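Long-range contacts in alpha-actinin-like protein 1 (Schizosaccharomyces pombe, PDB 5BVR), which binds and organises actin filaments during formation of the actin ring, and so takes part in cytokinesis and septation in fission yeast: residues 53-61 with 73-84; 194-204 with 222-231. All coordinates share one frame; numbering follows the deposited sequence.

Interaction 1: 53-61 with 73-84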
loop_
_atom_site.group_PDB
_atom_site.type_symbol
_atom_site.label_atom_id
_atom_site.label_comp_id
_atom_site.label_asym_id
_atom_site.label_seq_id
_atom_site.Cartn_x
_atom_site.Cartn_y
_atom_site.Cartn_z
ATOM N N GLY A 53 -0.463 -7.420 -12.055
ATOM C CA GLY A 53 -0.928 -7.201 -13.413
ATOM C C GLY A 53 -1.733 -8.359 -13.998
ATOM O O GLY A 53 -2.307 -8.207 -15.068
ATOM N N ASP A 54 -1.757 -9.502 -13.310
ATOM C CA ASP A 54 -2.495 -10.689 -13.779
ATOM C C ASP A 54 -2.059 -11.058 -15.188
ATOM O O ASP A 54 -2.872 -11.300 -16.084
ATOM C CB ASP A 54 -4.004 -10.446 -13.707
ATOM C CG ASP A 54 -4.814 -11.679 -14.055
ATOM O OD1 ASP A 54 -4.322 -12.804 -13.828
ATOM O OD2 ASP A 54 -5.942 -11.508 -14.565
ATOM N N GLU A 55 -0.754 -11.118 -15.390
ATOM C CA GLU A 55 -0.220 -11.503 -16.690
ATOM C C GLU A 55 1.044 -12.326 -16.565
ATOM O O GLU A 55 1.795 -12.202 -15.613
ATOM C CB GLU A 55 0.075 -10.271 -17.539
ATOM C CG GLU A 55 -1.144 -9.495 -17.945
ATOM C CD GLU A 55 -0.784 -8.301 -18.788
ATOM O OE1 GLU A 55 -0.213 -8.511 -19.882
ATOM O OE2 GLU A 55 -1.054 -7.160 -18.340
ATOM N N ASN A 56 1.265 -13.176 -17.550
ATOM C CA ASN A 56 2.487 -13.935 -17.647
ATOM C C ASN A 56 3.459 -13.131 -18.477
ATOM O O ASN A 56 3.215 -12.891 -19.659
ATOM C CB ASN A 56 2.185 -15.246 -18.341
ATOM C CG ASN A 56 3.325 -16.231 -18.251
ATOM O OD1 ASN A 56 4.490 -15.880 -18.446
ATOM N ND2 ASN A 56 2.993 -17.479 -17.951
ATOM N N LEU A 57 4.557 -12.707 -17.859
ATOM C CA LEU A 57 5.543 -11.880 -18.544
ATOM C C LEU A 57 6.538 -12.737 -19.342
ATOM O O LEU A 57 7.417 -12.202 -19.994
ATOM C CB LEU A 57 6.264 -10.962 -17.541
ATOM C CG LEU A 57 5.687 -9.550 -17.328
ATOM C CD1 LEU A 57 4.239 -9.596 -16.891
ATOM C CD2 LEU A 57 6.516 -8.761 -16.319
ATOM N N GLY A 58 6.397 -14.060 -19.290
ATOM C CA GLY A 58 7.224 -14.938 -20.101
ATOM C C GLY A 58 8.616 -15.177 -19.540
ATOM O O GLY A 58 8.852 -15.050 -18.342
ATOM N N ARG A 59 9.554 -15.532 -20.409
ATOM C CA ARG A 59 10.852 -15.972 -19.927
ATOM C C ARG A 59 11.755 -14.803 -19.537
ATOM O O ARG A 59 11.670 -13.709 -20.080
ATOM C CB ARG A 59 11.527 -16.915 -20.930
ATOM C CG ARG A 59 11.497 -18.366 -20.443
ATOM C CD ARG A 59 12.048 -19.352 -21.453
ATOM N NE ARG A 59 13.101 -18.759 -22.273
ATOM C CZ ARG A 59 12.956 -18.367 -23.538
ATOM N NH1 ARG A 59 11.797 -18.507 -24.171
ATOM N NH2 ARG A 59 13.988 -17.835 -24.180
ATOM N N TYR A 60 12.589 -15.045 -18.542
ATOM C CA TYR A 60 13.576 -14.059 -18.116
ATOM C C TYR A 60 14.725 -14.825 -17.507
ATOM O O TYR A 60 14.678 -16.055 -17.427
ATOM C CB TYR A 60 12.972 -13.066 -17.126
ATOM C CG TYR A 60 12.366 -13.707 -15.909
ATOM C CD1 TYR A 60 11.035 -14.101 -15.908
ATOM C CD2 TYR A 60 13.110 -13.934 -14.758
ATOM C CE1 TYR A 60 10.462 -14.694 -14.801
ATOM C CE2 TYR A 60 12.541 -14.513 -13.639
ATOM C CZ TYR A 60 11.208 -14.897 -13.669
ATOM O OH TYR A 60 10.602 -15.481 -12.578
ATOM N N ASN A 61 15.783 -14.123 -17.121
ATOM C CA ASN A 61 16.982 -14.775 -16.613
ATOM C C ASN A 61 16.787 -15.121 -15.143
ATOM O O ASN A 61 16.709 -14.236 -14.306
ATOM C CB ASN A 61 18.192 -13.866 -16.793
ATOM C CG ASN A 61 18.354 -13.375 -18.217
ATOM O OD1 ASN A 61 18.403 -14.169 -19.161
ATOM N ND2 ASN A 61 18.437 -12.061 -18.382
ATOM N N ASN A 73 16.680 -8.214 -17.257
ATOM C CA ASN A 73 15.489 -8.469 -16.446
ATOM C C ASN A 73 14.796 -7.177 -16.069
ATOM O O ASN A 73 13.587 -7.049 -16.220
ATOM C CB ASN A 73 15.794 -9.258 -15.163
ATOM C CG ASN A 73 16.095 -10.732 -15.420
ATOM O OD1 ASN A 73 15.892 -11.250 -16.519
ATOM N ND2 ASN A 73 16.546 -11.414 -14.386
ATOM N N VAL A 74 15.557 -6.207 -15.585
ATOM C CA VAL A 74 14.932 -4.980 -15.156
ATOM C C VAL A 74 14.303 -4.247 -16.348
ATOM O O VAL A 74 13.208 -3.682 -16.233
ATOM C CB VAL A 74 15.941 -4.083 -14.413
ATOM C CG1 VAL A 74 15.331 -2.741 -14.123
ATOM C CG2 VAL A 74 16.370 -4.726 -13.118
ATOM N N ASN A 75 14.999 -4.252 -17.483
ATOM C CA ASN A 75 14.493 -3.602 -18.673
ATOM C C ASN A 75 13.166 -4.253 -19.104
ATOM O O ASN A 75 12.238 -3.558 -19.500
ATOM C CB ASN A 75 15.531 -3.651 -19.791
ATOM C CG ASN A 75 15.110 -2.884 -21.020
ATOM O OD1 ASN A 75 14.972 -1.666 -20.992
ATOM N ND2 ASN A 75 14.915 -3.599 -22.118
ATOM N N LYS A 76 13.080 -5.578 -18.996
ATOM C CA LYS A 76 11.821 -6.282 -19.276
ATOM C C LYS A 76 10.691 -5.737 -18.405
ATOM O O LYS A 76 9.600 -5.442 -18.894
ATOM C CB LYS A 76 12.000 -7.786 -19.032
ATOM C CG LYS A 76 10.775 -8.618 -19.262
ATOM C CD LYS A 76 11.113 -10.078 -19.035
ATOM C CE LYS A 76 9.901 -10.954 -19.098
ATOM N NZ LYS A 76 9.482 -11.116 -20.513
ATOM N N ALA A 77 10.962 -5.588 -17.115
ATOM C CA ALA A 77 9.967 -5.055 -16.190
ATOM C C ALA A 77 9.556 -3.641 -16.564
ATOM O O ALA A 77 8.368 -3.319 -16.570
ATOM C CB ALA A 77 10.507 -5.083 -14.788
ATOM N N LEU A 78 10.541 -2.789 -16.830
ATOM C CA LEU A 78 10.252 -1.394 -17.126
ATOM C C LEU A 78 9.467 -1.280 -18.417
ATOM O O LEU A 78 8.537 -0.475 -18.500
ATOM C CB LEU A 78 11.537 -0.559 -17.165
ATOM C CG LEU A 78 12.354 -0.504 -15.872
ATOM C CD1 LEU A 78 13.542 0.424 -16.045
ATOM C CD2 LEU A 78 11.519 -0.062 -14.702
ATOM N N GLU A 79 9.807 -2.096 -19.404
ATOM C CA GLU A 79 9.086 -2.046 -20.663
ATOM C C GLU A 79 7.639 -2.482 -20.449
ATOM O O GLU A 79 6.727 -1.878 -21.030
ATOM C CB GLU A 79 9.794 -2.887 -21.731
ATOM C CG GLU A 79 11.070 -2.219 -22.245
ATOM C CD GLU A 79 10.818 -0.819 -22.795
ATOM O OE1 GLU A 79 9.837 -0.641 -23.555
ATOM O OE2 GLU A 79 11.587 0.104 -22.449
ATOM N N TYR A 80 7.408 -3.486 -19.599
ATOM C CA TYR A 80 6.031 -3.897 -19.291
ATOM C C TYR A 80 5.255 -2.737 -18.651
ATOM O O TYR A 80 4.128 -2.418 -19.044
ATOM C CB TYR A 80 6.010 -5.129 -18.387
ATOM C CG TYR A 80 4.612 -5.464 -17.932
ATOM C CD1 TYR A 80 3.731 -6.140 -18.770
ATOM C CD2 TYR A 80 4.156 -5.057 -16.687
ATOM C CE1 TYR A 80 2.447 -6.420 -18.363
ATOM C CE2 TYR A 80 2.872 -5.337 -16.271
ATOM C CZ TYR A 80 2.025 -6.020 -17.113
ATOM O OH TYR A 80 0.741 -6.290 -16.682
ATOM N N ILE A 81 5.873 -2.097 -17.669
ATOM C CA ILE A 81 5.248 -0.968 -16.985
ATOM C C ILE A 81 4.883 0.158 -17.963
ATOM O O ILE A 81 3.746 0.685 -17.947
ATOM C CB ILE A 81 6.170 -0.468 -15.859
ATOM C CG1 ILE A 81 6.274 -1.558 -14.779
ATOM C CG2 ILE A 81 5.637 0.835 -15.250
ATOM C CD1 ILE A 81 7.385 -1.302 -13.740
ATOM N N LYS A 82 5.808 0.476 -18.856
ATOM C CA LYS A 82 5.568 1.485 -19.880
ATOM C C LYS A 82 4.429 1.069 -20.808
ATOM O O LYS A 82 3.589 1.893 -21.175
ATOM C CB LYS A 82 6.850 1.718 -20.681
ATOM C CG LYS A 82 6.732 2.773 -21.757
ATOM C CD LYS A 82 8.052 2.959 -22.494
ATOM C CE LYS A 82 7.931 4.014 -23.593
ATOM N NZ LYS A 82 9.206 4.188 -24.346
ATOM N N SER A 83 4.404 -0.211 -21.180
ATOM C CA SER A 83 3.377 -0.732 -22.089
ATOM C C SER A 83 1.964 -0.570 -21.537
ATOM O O SER A 83 0.992 -0.551 -22.299
ATOM C CB SER A 83 3.633 -2.204 -22.404
ATOM O OG SER A 83 3.104 -3.051 -21.402
ATOM N N LYS A 84 1.856 -0.464 -20.218
ATOM C CA LYS A 84 0.571 -0.265 -19.550
ATOM C C LYS A 84 0.259 1.215 -19.335
ATOM O O LYS A 84 -0.694 1.549 -18.640
ATOM C CB LYS A 84 0.546 -1.005 -18.203
ATOM C CG LYS A 84 0.842 -2.512 -18.299
ATOM C CD LYS A 84 -0.335 -3.326 -18.822
ATOM C CE LYS A 84 -1.413 -3.494 -17.760
ATOM N NZ LYS A 84 -2.625 -4.183 -18.299
HETATM O O HOH W 1 -3.215 -5.814 -15.764
#

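Interaction 2: 194-204 with 222-231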
loop_
_atom_site.group_PDB
_atom_site.type_symbol
_atom_site.label_atom_id
_atom_site.label_comp_id
_atom_site.label_asym_id
_atom_site.label_seq_id
_atom_site.Cartn_x
_atom_site.Cartn_y
_atom_site.Cartn_z
ATOM N N ALA A 194 -8.565 -5.042 12.313
ATOM C CA ALA A 194 -8.471 -5.115 10.851
ATOM C C ALA A 194 -7.706 -6.355 10.406
ATOM O O ALA A 194 -8.129 -7.085 9.504
ATOM C CB ALA A 194 -7.797 -3.865 10.314
ATOM N N GLN A 195 -6.575 -6.612 11.049
ATOM C CA GLN A 195 -5.758 -7.760 10.659
ATOM C C GLN A 195 -6.401 -9.074 11.082
ATOM O O GLN A 195 -6.556 -9.985 10.267
ATOM C CB GLN A 195 -4.359 -7.634 11.250
ATOM C CG GLN A 195 -3.376 -8.658 10.743
ATOM C CD GLN A 195 -3.394 -9.919 11.564
ATOM O OE1 GLN A 195 -3.238 -9.877 12.788
ATOM N NE2 GLN A 195 -3.589 -11.055 10.900
ATOM N N LYS A 196 -6.803 -9.173 12.341
ATOM C CA LYS A 196 -7.248 -10.466 12.887
ATOM C C LYS A 196 -8.625 -10.893 12.387
ATOM O O LYS A 196 -8.877 -12.090 12.210
ATOM C CB LYS A 196 -7.224 -10.416 14.411
ATOM C CG LYS A 196 -7.654 -11.701 15.087
ATOM C CD LYS A 196 -7.564 -11.582 16.604
ATOM C CE LYS A 196 -7.994 -12.869 17.290
ATOM N NZ LYS A 196 -9.383 -13.254 16.918
ATOM N N SER A 197 -9.516 -9.935 12.165
ATOM C CA SER A 197 -10.909 -10.247 11.886
ATOM C C SER A 197 -11.314 -9.929 10.451
ATOM O O SER A 197 -12.313 -10.462 9.958
ATOM C CB SER A 197 -11.844 -9.513 12.853
ATOM O OG SER A 197 -11.625 -9.928 14.188
ATOM N N ILE A 198 -10.551 -9.075 9.776
ATOM C CA ILE A 198 -10.948 -8.610 8.455
ATOM C C ILE A 198 -9.893 -8.945 7.392
ATOM O O ILE A 198 -10.100 -8.674 6.207
ATOM C CB ILE A 198 -11.295 -7.104 8.458
ATOM C CG1 ILE A 198 -12.070 -6.755 9.732
ATOM C CG2 ILE A 198 -12.100 -6.726 7.185
ATOM C CD1 ILE A 198 -12.493 -5.313 9.882
ATOM N N GLY A 199 -8.784 -9.556 7.808
ATOM C CA GLY A 199 -7.733 -9.968 6.879
ATOM C C GLY A 199 -6.944 -8.835 6.236
ATOM O O GLY A 199 -6.298 -9.024 5.193
ATOM N N ILE A 200 -7.006 -7.650 6.833
ATOM C CA ILE A 200 -6.302 -6.493 6.300
ATOM C C ILE A 200 -4.851 -6.508 6.818
ATOM O O ILE A 200 -4.631 -6.404 8.022
ATOM C CB ILE A 200 -7.013 -5.200 6.720
ATOM C CG1 ILE A 200 -8.360 -5.076 5.988
ATOM C CG2 ILE A 200 -6.134 -3.980 6.435
ATOM C CD1 ILE A 200 -9.349 -4.073 6.615
ATOM N N PRO A 201 -3.863 -6.616 5.914
ATOM C CA PRO A 201 -2.478 -6.734 6.380
ATOM C C PRO A 201 -2.000 -5.464 7.058
ATOM O O PRO A 201 -2.371 -4.363 6.659
ATOM C CB PRO A 201 -1.694 -6.963 5.083
ATOM C CG PRO A 201 -2.475 -6.279 4.036
ATOM C CD PRO A 201 -3.932 -6.488 4.445
ATOM N N ARG A 202 -1.151 -5.637 8.060
ATOM C CA ARG A 202 -0.644 -4.526 8.845
ATOM C C ARG A 202 0.506 -3.844 8.113
ATOM O O ARG A 202 1.680 -4.113 8.402
ATOM C CB ARG A 202 -0.169 -5.049 10.190
ATOM C CG ARG A 202 0.383 -3.996 11.120
ATOM C CD ARG A 202 0.980 -4.655 12.339
ATOM N NE ARG A 202 -0.070 -5.311 13.103
ATOM C CZ ARG A 202 -0.758 -4.729 14.078
ATOM N NH1 ARG A 202 -0.499 -3.482 14.443
ATOM N NH2 ARG A 202 -1.703 -5.408 14.701
ATOM N N LEU A 203 0.184 -2.971 7.172
ATOM C CA LEU A 203 1.203 -2.339 6.350
ATOM C C LEU A 203 1.941 -1.197 7.040
ATOM O O LEU A 203 3.004 -0.814 6.561
ATOM C CB LEU A 203 0.606 -1.817 5.033
ATOM C CG LEU A 203 -0.064 -2.888 4.166
ATOM C CD1 LEU A 203 -0.469 -2.282 2.835
ATOM C CD2 LEU A 203 0.828 -4.125 3.908
ATOM N N ILE A 204 1.351 -0.627 8.097
ATOM C CA ILE A 204 1.962 0.481 8.831
ATOM C C ILE A 204 1.951 0.186 10.317
ATOM O O ILE A 204 1.057 -0.478 10.824
ATOM C CB ILE A 204 1.276 1.831 8.538
ATOM C CG1 ILE A 204 -0.203 1.808 8.925
ATOM C CG2 ILE A 204 1.445 2.194 7.102
ATOM C CD1 ILE A 204 -0.915 3.131 8.681
ATOM N N THR A 222 -1.758 3.731 0.898
ATOM C CA THR A 222 -1.548 2.318 0.599
ATOM C C THR A 222 -2.329 1.441 1.578
ATOM O O THR A 222 -2.961 0.447 1.169
ATOM C CB THR A 222 -0.053 1.952 0.642
ATOM O OG1 THR A 222 0.648 2.761 -0.307
ATOM C CG2 THR A 222 0.191 0.482 0.289
ATOM N N TYR A 223 -2.268 1.773 2.868
ATOM C CA TYR A 223 -2.916 1.001 3.907
ATOM C C TYR A 223 -4.460 1.178 3.853
ATOM O O TYR A 223 -5.208 0.190 3.891
ATOM C CB TYR A 223 -2.342 1.372 5.285
ATOM C CG TYR A 223 -2.970 0.608 6.425
ATOM C CD1 TYR A 223 -2.928 -0.775 6.492
ATOM C CD2 TYR A 223 -3.584 1.273 7.458
ATOM C CE1 TYR A 223 -3.530 -1.467 7.549
ATOM C CE2 TYR A 223 -4.181 0.590 8.515
ATOM C CZ TYR A 223 -4.147 -0.763 8.564
ATOM O OH TYR A 223 -4.752 -1.440 9.595
ATOM N N VAL A 224 -4.928 2.412 3.719
ATOM C CA VAL A 224 -6.360 2.674 3.682
ATOM C C VAL A 224 -6.983 1.979 2.464
ATOM O O VAL A 224 -8.119 1.481 2.542
ATOM C CB VAL A 224 -6.635 4.175 3.662
ATOM C CG1 VAL A 224 -8.107 4.459 3.344
ATOM C CG2 VAL A 224 -6.252 4.786 4.999
ATOM N N ALA A 225 -6.269 1.903 1.340
ATOM C CA ALA A 225 -6.786 1.183 0.166
ATOM C C ALA A 225 -7.118 -0.274 0.508
ATOM O O ALA A 225 -8.043 -0.873 -0.096
ATOM C CB ALA A 225 -5.781 1.221 -0.991
ATOM N N GLU A 226 -6.396 -0.874 1.454
ATOM C CA GLU A 226 -6.694 -2.257 1.871
ATOM C C GLU A 226 -8.083 -2.340 2.494
ATOM O O GLU A 226 -8.785 -3.341 2.317
ATOM C CB GLU A 226 -5.675 -2.828 2.866
ATOM C CG GLU A 226 -4.246 -2.939 2.325
ATOM C CD GLU A 226 -4.014 -4.107 1.396
ATOM O OE1 GLU A 226 -4.888 -4.989 1.307
ATOM O OE2 GLU A 226 -2.937 -4.142 0.762
ATOM N N TYR A 227 -8.475 -1.313 3.239
ATOM C CA TYR A 227 -9.811 -1.254 3.809
ATOM C C TYR A 227 -10.873 -1.203 2.716
ATOM O O TYR A 227 -11.856 -1.942 2.751
ATOM C CB TYR A 227 -9.983 -0.041 4.730
ATOM C CG TYR A 227 -9.288 -0.165 6.075
ATOM C CD1 TYR A 227 -7.907 -0.252 6.161
ATOM C CD2 TYR A 227 -10.006 -0.147 7.254
ATOM C CE1 TYR A 227 -7.278 -0.367 7.396
ATOM C CE2 TYR A 227 -9.392 -0.263 8.473
ATOM C CZ TYR A 227 -8.029 -0.354 8.544
ATOM O OH TYR A 227 -7.454 -0.466 9.781
ATOM N N PHE A 228 -10.705 -0.332 1.744
ATOM C CA PHE A 228 -11.649 -0.243 0.643
ATOM C C PHE A 228 -11.832 -1.601 -0.037
ATOM O O PHE A 228 -12.964 -2.068 -0.268
ATOM C CB PHE A 228 -11.183 0.754 -0.413
ATOM C CG PHE A 228 -12.077 0.783 -1.615
ATOM C CD1 PHE A 228 -13.227 1.566 -1.610
ATOM C CD2 PHE A 228 -11.838 -0.042 -2.712
ATOM C CE1 PHE A 228 -14.095 1.563 -2.698
ATOM C CE2 PHE A 228 -12.702 -0.034 -3.801
ATOM C CZ PHE A 228 -13.836 0.775 -3.781
ATOM N N HIS A 229 -10.731 -2.243 -0.403
ATOM C CA HIS A 229 -10.864 -3.492 -1.156
ATOM C C HIS A 229 -11.427 -4.609 -0.283
ATOM O O HIS A 229 -12.309 -5.381 -0.726
ATOM C CB HIS A 229 -9.543 -3.926 -1.775
ATOM C CG HIS A 229 -9.088 -3.052 -2.902
ATOM N ND1 HIS A 229 -9.749 -2.994 -4.114
ATOM C CD2 HIS A 229 -8.073 -2.160 -2.982
ATOM C CE1 HIS A 229 -9.129 -2.134 -4.906
ATOM N NE2 HIS A 229 -8.109 -1.617 -4.242
ATOM N N ALA A 230 -10.970 -4.717 0.958
ATOM C CA ALA A 230 -11.466 -5.793 1.809
ATOM C C ALA A 230 -12.930 -5.592 2.153
ATOM O O ALA A 230 -13.730 -6.526 2.041
ATOM C CB ALA A 230 -10.623 -5.911 3.078
ATOM N N PHE A 231 -13.284 -4.378 2.579
ATOM C CA PHE A 231 -14.661 -4.120 2.971
ATOM C C PHE A 231 -15.581 -4.362 1.776
ATOM O O PHE A 231 -16.641 -4.982 1.907
ATOM C CB PHE A 231 -14.856 -2.682 3.474
ATOM C CG PHE A 231 -14.271 -2.397 4.828
ATOM C CD1 PHE A 231 -13.510 -3.311 5.527
ATOM C CD2 PHE A 231 -14.545 -1.175 5.413
ATOM C CE1 PHE A 231 -13.007 -2.996 6.791
ATOM C CE2 PHE A 231 -14.055 -0.863 6.675
ATOM C CZ PHE A 231 -13.284 -1.782 7.356
HETATM O O HOH W 2 -4.356 -4.063 9.878
#

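Interaction 1: 53-61 with 73-84
E55 OE2 is held by two side chains near the end of helix 67-83. Y80 OH donates to it at 2.6 Å, arriving from above the carboxylate plane, 67° out of it. K84 NZ, at 3.4 Å from E55 OE2, adds a weak hydrogen bond within a salt bridge, and a water accepting from K84 NZ donates in turn to G53 O. Sharing its charge with a lysine and a phenol probably favours the ionised carboxylate. Y80 is directed at the loop because its CG stands opposite the backbone N (chi1 173°). Its ring is sandwiched: L57 CD1 sits over one face in a CH-pi contact, 4.0 Å from the centroid of the Y80 ring, while K84 CG, just past the helix end, lies over the other, both offset toward the rim. E55 approaches at the ring edge, its carboxylate steeply turned against the ring. One helical turn earlier, K76 stretches out past CB of Y60 and bends only at its last torsion, which brings NZ to the loop carbonyls L57 O and R59 O. The bond to R59 O is weak, and the extremely short approach to L57 O makes that distance doubtful. N73 then reads the backbone of a single residue: its OD1 accepts from N61 N at 2.9 Å on a lone pair, and its ND2 donates to N61 O at 2.8 Å, both in the carbonyl planes. N73 ND2 also reaches D41 O, and the N61 amide is anchored by E72 and H69 O, so both asparagines are fixed in rotation. The irregular loop that follows helix 43-53 thus runs antiparallel along helix 67-83, a surface connection within the first calponin-homology domain of the tandem actin-binding domain.

Interaction 2: 194-204 with 222-231
Within the second calponin-homology domain, the end of helix 183-198 and the loop after it pack against the C-terminal helix 217-234, the two short helical segments running nearly parallel (10°). I200 is the wedge: its CD1 lies over the centre of the Y227 ring, 3.9 Å from the centroid, while CG2 points between Y223 CE1 and E226 CB and CG1 rests on A230 CB. Across the Y223 ring, I204 CG1 covers one face, 4.1 Å from the centroid; a chi1 of 60° places this branch between backbone N and carbonyl. Y227 CE1 lies over the opposite face, and P201 O meets the ring edge in plane, 3.2 Å from Y223 CE1. E226 bends at chi2 to lay its carboxylate by the P201 ring and L203 CD1. I198 CG2 touches the edge of F231, whose ring stacks on the zinc ligand H168. The phenols form a relay: Y227 OH donates to Y223 OH at 2.9 Å, and Y223 OH to a water, which donates to I200 O. Apolar packing therefore carries the contact, while the relay satisfies two hydroxyls and a loop carbonyl without any direct hydrogen bond between the segments.

Overall arrangement
The two contacts belong to different calponin-homology domains and share no helix: interaction 1 lies in the first, interaction 2 in the second. Their centres are about 28 Å apart, on opposite sides of the chain's centre, and their nearest atoms about 12 Å, with no touch. Each joins the loop following a helix to a later helix, but the chemistry follows the depth. Interaction 1, at the surface, relies on lysine, tyrosine and asparagine side chains bonded to backbone groups and a carboxylate, with one leucine on a ring. Interaction 2, largely buried, is aliphatic and aromatic, and its tyrosine hydroxyls are linked to each other and, through a water, to I200 O; helices 11-25 and 101-117 of the first domain also touch it.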